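Local coordinates for protein putative acetyltransferase (Streptococcus mutans, PDB 4E2A) that probably transfers an acyl group, most likely acetyl from acetyl-coenzyme A, as expected of a GNAT family acetyltransferase, at residues B[55-60]-B[75-80]; B[91-97]-B[110-116]. All blocks are in the same frame, centred on the assembly; numbering follows the deposited sequence.

Contact 1: residues B[55-60]-B[75-80]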
loop_
_atom_site.group_PDB
_atom_site.type_symbol
_atom_site.label_atom_id
_atom_site.label_comp_id
_atom_site.label_asym_id
_atom_site.label_seq_id
_atom_site.Cartn_x
_atom_site.Cartn_y
_atom_site.Cartn_z
ATOM N N ALA B 55 2.366 10.561 18.751
ATOM C CA ALA B 55 2.130 9.708 17.592
ATOM C C ALA B 55 2.055 8.228 18.009
ATOM O O ALA B 55 1.142 7.505 17.598
ATOM C CB ALA B 55 3.198 9.925 16.542
ATOM N N ILE B 56 2.974 7.783 18.862
ATOM C CA ILE B 56 2.928 6.382 19.287
ATOM C C ILE B 56 1.703 6.119 20.171
ATOM O O ILE B 56 0.970 5.132 19.995
ATOM C CB ILE B 56 4.229 5.949 19.982
ATOM C CG1 ILE B 56 5.358 5.864 18.950
ATOM C CG2 ILE B 56 4.040 4.619 20.693
ATOM C CD1 ILE B 56 6.745 5.652 19.556
ATOM N N GLN B 57 1.459 7.012 21.110
ATOM C CA GLN B 57 0.364 6.767 22.022
ATOM C C GLN B 57 -0.995 6.709 21.314
ATOM O O GLN B 57 -1.807 5.832 21.619
ATOM C CB GLN B 57 0.344 7.759 23.176
ATOM C CG GLN B 57 -0.573 7.253 24.284
ATOM C CD GLN B 57 -0.690 8.218 25.434
ATOM O OE1 GLN B 57 -1.731 8.279 26.099
ATOM N NE2 GLN B 57 0.375 8.982 25.686
ATOM N N THR B 58 -1.237 7.621 20.372
ATOM C CA THR B 58 -2.494 7.614 19.624
ATOM C C THR B 58 -2.632 6.372 18.742
ATOM O O THR B 58 -3.735 5.867 18.551
ATOM C CB THR B 58 -2.712 8.915 18.800
ATOM O OG1 THR B 58 -1.598 9.160 17.916
ATOM C CG2 THR B 58 -2.864 10.110 19.743
ATOM N N PHE B 59 -1.511 5.876 18.212
ATOM C CA PHE B 59 -1.578 4.715 17.334
ATOM C C PHE B 59 -1.949 3.480 18.174
ATOM O O PHE B 59 -2.796 2.667 17.793
ATOM C CB PHE B 59 -0.258 4.498 16.573
ATOM C CG PHE B 59 -0.401 3.563 15.378
ATOM C CD1 PHE B 59 -0.243 2.192 15.529
ATOM C CD2 PHE B 59 -0.694 4.062 14.112
ATOM C CE1 PHE B 59 -0.369 1.328 14.442
ATOM C CE2 PHE B 59 -0.824 3.206 13.014
ATOM C CZ PHE B 59 -0.655 1.837 13.181
ATOM N N ARG B 60 -1.326 3.389 19.338
ATOM C CA ARG B 60 -1.578 2.333 20.317
ATOM C C ARG B 60 -3.050 2.363 20.754
ATOM O O ARG B 60 -3.745 1.345 20.720
ATOM C CB ARG B 60 -0.656 2.564 21.519
ATOM C CG ARG B 60 -0.501 1.399 22.470
ATOM C CD ARG B 60 0.460 1.758 23.623
ATOM N NE ARG B 60 1.787 2.135 23.144
ATOM C CZ ARG B 60 2.870 1.364 23.238
ATOM N NH1 ARG B 60 2.792 0.168 23.807
ATOM N NH2 ARG B 60 4.035 1.793 22.776
ATOM N N PHE B 75 5.071 -1.189 13.140
ATOM C CA PHE B 75 4.720 0.100 12.547
ATOM C C PHE B 75 5.526 1.231 13.169
ATOM O O PHE B 75 6.085 2.066 12.441
ATOM C CB PHE B 75 3.212 0.388 12.651
ATOM C CG PHE B 75 2.775 1.643 11.921
ATOM C CD1 PHE B 75 2.416 1.594 10.579
ATOM C CD2 PHE B 75 2.716 2.859 12.578
ATOM C CE1 PHE B 75 2.017 2.747 9.902
ATOM C CE2 PHE B 75 2.325 4.012 11.911
ATOM C CZ PHE B 75 1.973 3.955 10.571
ATOM N N PHE B 76 5.600 1.270 14.500
ATOM C CA PHE B 76 6.434 2.277 15.179
ATOM C C PHE B 76 7.868 2.262 14.670
ATOM O O PHE B 76 8.467 3.317 14.414
ATOM C CB PHE B 76 6.497 2.048 16.686
ATOM C CG PHE B 76 5.162 2.001 17.357
ATOM C CD1 PHE B 76 4.124 2.802 16.929
ATOM C CD2 PHE B 76 4.955 1.141 18.426
ATOM C CE1 PHE B 76 2.893 2.738 17.553
ATOM C CE2 PHE B 76 3.739 1.063 19.048
ATOM C CZ PHE B 76 2.702 1.866 18.620
ATOM N N ASP B 77 8.422 1.057 14.547
ATOM C CA ASP B 77 9.824 0.880 14.172
ATOM C C ASP B 77 10.087 1.425 12.775
ATOM O O ASP B 77 11.234 1.711 12.428
ATOM C CB ASP B 77 10.252 -0.601 14.236
ATOM C CG ASP B 77 10.469 -1.104 15.654
ATOM O OD1 ASP B 77 10.521 -0.289 16.606
ATOM O OD2 ASP B 77 10.597 -2.340 15.819
ATOM N N GLU B 78 9.032 1.565 11.973
ATOM C CA GLU B 78 9.186 2.017 10.597
ATOM C C GLU B 78 8.765 3.474 10.400
ATOM O O GLU B 78 9.437 4.241 9.712
ATOM C CB GLU B 78 8.387 1.125 9.623
ATOM C CG GLU B 78 8.536 1.536 8.145
ATOM C CD GLU B 78 7.648 0.731 7.175
ATOM O OE1 GLU B 78 6.786 -0.055 7.638
ATOM O OE2 GLU B 78 7.817 0.882 5.936
ATOM N N ALA B 79 7.638 3.845 10.987
ATOM C CA ALA B 79 7.038 5.164 10.727
ATOM C C ALA B 79 7.333 6.232 11.780
ATOM O O ALA B 79 7.264 7.419 11.494
ATOM C CB ALA B 79 5.518 5.035 10.540
ATOM N N TYR B 80 7.609 5.826 13.008
ATOM C CA TYR B 80 7.665 6.809 14.081
ATOM C C TYR B 80 8.987 6.837 14.834
ATOM O O TYR B 80 9.010 7.118 16.031
ATOM C CB TYR B 80 6.502 6.599 15.065
ATOM C CG TYR B 80 5.107 6.912 14.517
ATOM C CD1 TYR B 80 4.924 7.807 13.467
ATOM C CD2 TYR B 80 3.970 6.329 15.084
ATOM C CE1 TYR B 80 3.647 8.098 12.976
ATOM C CE2 TYR B 80 2.688 6.616 14.599
ATOM C CZ TYR B 80 2.531 7.509 13.558
ATOM O OH TYR B 80 1.258 7.809 13.087
HETATM O O HOH W 1 -0.496 7.857 15.378
#
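Ala55 O and Tyr80 OH share a water that links helix 48-63 to the residue just past the end of helix 69-79: the water donates to Ala55 O over 2.8 Å, and the same oxygen also takes the in-helix bond from Phe59 N. Two donors therefore grip this carbonyl, and the water joins it to the tyrosine hydroxyl, Tyr80 OH lying 2.9 Å from the water oxygen. Beside this polar link the methyl of Ala55 sits almost exactly over the middle of the Tyr80 ring, CB standing 3.8 Å from the ring centroid in a CH-pi contact.

Toward the second subunit, Phe59 and Phe75 form an offset stack, their planes only 6° apart, with CE2 of Phe59 3.4 Å from CE2 of Phe75. CG of each is anti to its backbone nitrogen (chi1 -164° for Phe59), which sends each ring across to lie against the other. The opposite face of Phe75 is covered by Ala79 CB, one turn on in its own helix. Helices 48-63 and 69-79 lie in the helical connection between the first two strands, as in other GNAT proteins; the axes of 55-60 and 75-79 run at 144° and come no closer than 11.1 Å, a space spanned by the aromatic cluster of Phe59, Phe75 and Phe76.

Phe76, its CG beside its own nitrogen, offers a face to Ile56, whose CG2 lies 3.8 Å from the ring centroid, while Phe59 CB touches the edge of the same ring. At the outer end, the Arg60 guanidinium reaches Phe76, NH2 coming within 3.8 Å of CE2. Phe108 of strand 104-113 packs on Ala55, and Tyr132 of strand 125-133 on Phe59. From the second subunit, Val196 packs on Phe59 and Phe191 on Phe75.

Contact 2: residues B[91-97]-B[110-116]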
loop_
_atom_site.group_PDB
_atom_site.type_symbol
_atom_site.label_atom_id
_atom_site.label_comp_id
_atom_site.label_asym_id
_atom_site.label_seq_id
_atom_site.Cartn_x
_atom_site.Cartn_y
_atom_site.Cartn_z
ATOM N N ASP B 91 10.592 18.699 6.037
ATOM C CA ASP B 91 10.034 18.657 4.683
ATOM C C ASP B 91 9.316 19.980 4.329
ATOM O O ASP B 91 8.394 20.409 5.022
ATOM C CB ASP B 91 9.084 17.453 4.596
ATOM C CG ASP B 91 8.465 17.267 3.223
ATOM O OD1 ASP B 91 8.425 18.234 2.439
ATOM O OD2 ASP B 91 7.995 16.137 2.937
ATOM N N LYS B 92 9.740 20.621 3.246
ATOM C CA LYS B 92 9.177 21.913 2.856
ATOM C C LYS B 92 7.763 21.813 2.280
ATOM O O LYS B 92 7.042 22.800 2.219
ATOM C CB LYS B 92 10.077 22.585 1.818
ATOM C CG LYS B 92 11.567 22.497 2.123
ATOM C CD LYS B 92 11.955 23.356 3.323
ATOM C CE LYS B 92 12.024 24.836 2.953
ATOM N NZ LYS B 92 12.784 25.627 3.967
ATOM N N GLU B 93 7.376 20.625 1.832
ATOM C CA GLU B 93 6.061 20.464 1.223
ATOM C C GLU B 93 5.091 19.717 2.137
ATOM O O GLU B 93 4.190 19.021 1.669
ATOM C CB GLU B 93 6.190 19.775 -0.135
ATOM C CG GLU B 93 6.906 20.656 -1.184
ATOM C CD GLU B 93 6.876 20.069 -2.587
ATOM O OE1 GLU B 93 7.375 18.935 -2.778
ATOM O OE2 GLU B 93 6.353 20.753 -3.494
ATOM N N SER B 94 5.308 19.839 3.446
ATOM C CA SER B 94 4.428 19.201 4.422
ATOM C C SER B 94 4.399 20.012 5.708
ATOM O O SER B 94 5.371 20.680 6.049
ATOM C CB SER B 94 4.921 17.774 4.716
ATOM O OG SER B 94 4.141 17.162 5.733
ATOM N N GLU B 95 3.293 19.966 6.435
ATOM C CA GLU B 95 3.324 20.551 7.764
ATOM C C GLU B 95 2.730 19.633 8.803
ATOM O O GLU B 95 1.781 18.897 8.527
ATOM C CB GLU B 95 2.686 21.929 7.785
ATOM C CG GLU B 95 3.576 22.990 7.128
ATOM C CD GLU B 95 2.828 24.258 6.774
ATOM O OE1 GLU B 95 1.587 24.249 6.888
ATOM O OE2 GLU B 95 3.481 25.254 6.384
ATOM N N THR B 96 3.331 19.640 9.986
ATOM C CA THR B 96 2.746 18.930 11.112
ATOM C C THR B 96 2.374 19.913 12.231
ATOM O O THR B 96 3.198 20.750 12.643
ATOM C CB THR B 96 3.693 17.843 11.655
ATOM O OG1 THR B 96 4.023 16.922 10.611
ATOM C CG2 THR B 96 3.042 17.069 12.804
ATOM N N TYR B 97 1.149 19.769 12.736
ATOM C CA TYR B 97 0.616 20.652 13.779
ATOM C C TYR B 97 0.257 19.882 15.051
ATOM O O TYR B 97 -0.150 18.716 14.986
ATOM C CB TYR B 97 -0.651 21.369 13.288
ATOM C CG TYR B 97 -0.427 22.301 12.117
ATOM C CD1 TYR B 97 -0.138 23.641 12.323
ATOM C CD2 TYR B 97 -0.505 21.833 10.803
ATOM C CE1 TYR B 97 0.076 24.488 11.280
ATOM C CE2 TYR B 97 -0.284 22.684 9.731
ATOM C CZ TYR B 97 0.003 24.015 9.987
ATOM O OH TYR B 97 0.224 24.894 8.963
ATOM N N LYS B 110 -1.190 16.037 10.179
ATOM C CA LYS B 110 -0.169 16.175 9.125
ATOM C C LYS B 110 -0.800 16.452 7.774
ATOM O O LYS B 110 -1.717 15.731 7.341
ATOM C CB LYS B 110 0.781 14.961 9.059
ATOM C CG LYS B 110 1.872 15.054 7.976
ATOM C CD LYS B 110 2.760 13.792 7.969
ATOM C CE LYS B 110 4.002 13.988 7.077
ATOM N NZ LYS B 110 3.790 13.624 5.632
ATOM N N VAL B 111 -0.321 17.506 7.109
ATOM C CA VAL B 111 -0.811 17.848 5.764
ATOM C C VAL B 111 0.312 17.863 4.712
ATOM O O VAL B 111 1.447 18.147 5.034
ATOM C CB VAL B 111 -1.606 19.184 5.758
ATOM C CG1 VAL B 111 -2.929 19.001 6.539
ATOM C CG2 VAL B 111 -0.778 20.298 6.353
ATOM N N ASN B 112 -0.010 17.518 3.465
ATOM C CA ASN B 112 0.988 17.456 2.405
ATOM C C ASN B 112 0.554 18.176 1.133
ATOM O O ASN B 112 -0.639 18.274 0.837
ATOM C CB ASN B 112 1.299 16.008 2.000
ATOM C CG ASN B 112 1.563 15.092 3.173
ATOM O OD1 ASN B 112 1.029 13.983 3.221
ATOM N ND2 ASN B 112 2.410 15.517 4.091
ATOM N N TRP B 113 1.533 18.655 0.374
ATOM C CA TRP B 113 1.296 19.108 -0.990
ATOM C C TRP B 113 2.557 18.870 -1.838
ATOM O O TRP B 113 3.569 18.398 -1.311
ATOM C CB TRP B 113 0.871 20.575 -1.015
ATOM C CG TRP B 113 1.907 21.530 -0.510
ATOM C CD1 TRP B 113 2.823 22.213 -1.262
ATOM C CD2 TRP B 113 2.122 21.929 0.849
ATOM N NE1 TRP B 113 3.600 23.014 -0.447
ATOM C CE2 TRP B 113 3.185 22.859 0.852
ATOM C CE3 TRP B 113 1.522 21.593 2.071
ATOM C CZ2 TRP B 113 3.672 23.441 2.027
ATOM C CZ3 TRP B 113 2.003 22.176 3.233
ATOM C CH2 TRP B 113 3.069 23.090 3.202
ATOM N N GLY B 114 2.503 19.186 -3.132
ATOM C CA GLY B 114 3.638 18.938 -4.019
ATOM C C GLY B 114 4.020 17.467 -4.074
ATOM O O GLY B 114 3.151 16.582 -4.125
ATOM N N SER B 115 5.325 17.194 -4.066
ATOM C CA SER B 115 5.815 15.818 -4.169
ATOM C C SER B 115 5.677 15.059 -2.848
ATOM O O SER B 115 5.811 13.834 -2.810
ATOM C CB SER B 115 7.282 15.794 -4.632
ATOM O OG SER B 115 8.106 16.447 -3.676
ATOM N N SER B 116 5.393 15.782 -1.767
ATOM C CA SER B 116 5.264 15.141 -0.455
ATOM C C SER B 116 3.915 14.448 -0.235
ATOM O O SER B 116 3.717 13.757 0.773
ATOM C CB SER B 116 5.540 16.147 0.666
ATOM O OG SER B 116 6.888 16.578 0.615
HETATM O O HOH W 2 6.905 14.050 4.777
#
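This is the open end of an antiparallel beta hairpin, strands 94-101 and 104-113, where the turn entering the first strand is tied to the residues leaving the second. Glu95 and Val111 form the hydrogen-bonded pair, Val111 N giving a nearly straight 2.9 Å bond to Glu95 O; the non-hydrogen-bonded pairs Ser94-Asn112 and Thr96-Lys110 flank it. Val111 O is gripped twice, by Glu95 N and by Ser94 OG (3.0 Å), which reach it from opposite faces of its carbonyl plane.

Toward the turn, side-chain bonds join the backbone ones. Asp91 OD1 accepts from Glu93 N in an Asx turn, and OD2 uses its syn lone pair for the hydroxyl of Ser116, 2.6 Å from OG to OD2. Glu93 OE1 holds Ser115 twice: OG donates over 2.7 Å nearly along the C-O axis, and Ser115 N over 3.0 Å from above the carboxylate plane. Trp113 N closes on Glu93 O at 3.0 Å. Trp113 CG, at chi1 63°, lies between its backbone N and carbonyl carbon, folding the indole over the turn: Glu93 CA stands 4.0 Å from the centroid of the five-membered ring. The Glu95 carboxylate meets the indole edge, its plane steeply inclined (86°), and accepts from Tyr97 OH at OE1.

Lys110 NZ bonds to Gln129 of strand 125-133, the other neighbour of 104-113 in the sheet. That strand also packs Phe126 on Val111 and Trp113, while Leu89 and Glu88 of helix 82-90 lie against Thr96 and Lys110, and Phe149 of helix 142-157 meets the Tyr97 ring edge-to-face.

Contact 1 is mostly buried and joins two helices and the residue after one of them, whereas contact 2 joins two strands of the sheet and passes from mostly buried strand residues to a partly exposed turn. Their chemistry follows: between 55-60 and 75-80 rings and methyls do the work, with a single water as the polar bridge, while 91-97 and 110-116 are held by backbone bonds, carboxylates and serine hydroxyls. No element is common to both, yet strand 104-113 of contact 2 also packs, through Phe108, on Ala55 and Thr58 of helix 48-63. The centres lie about 19 Å apart. The second subunit reaches contact 1, whereas contact 2 is touched by no other chain of the assembly.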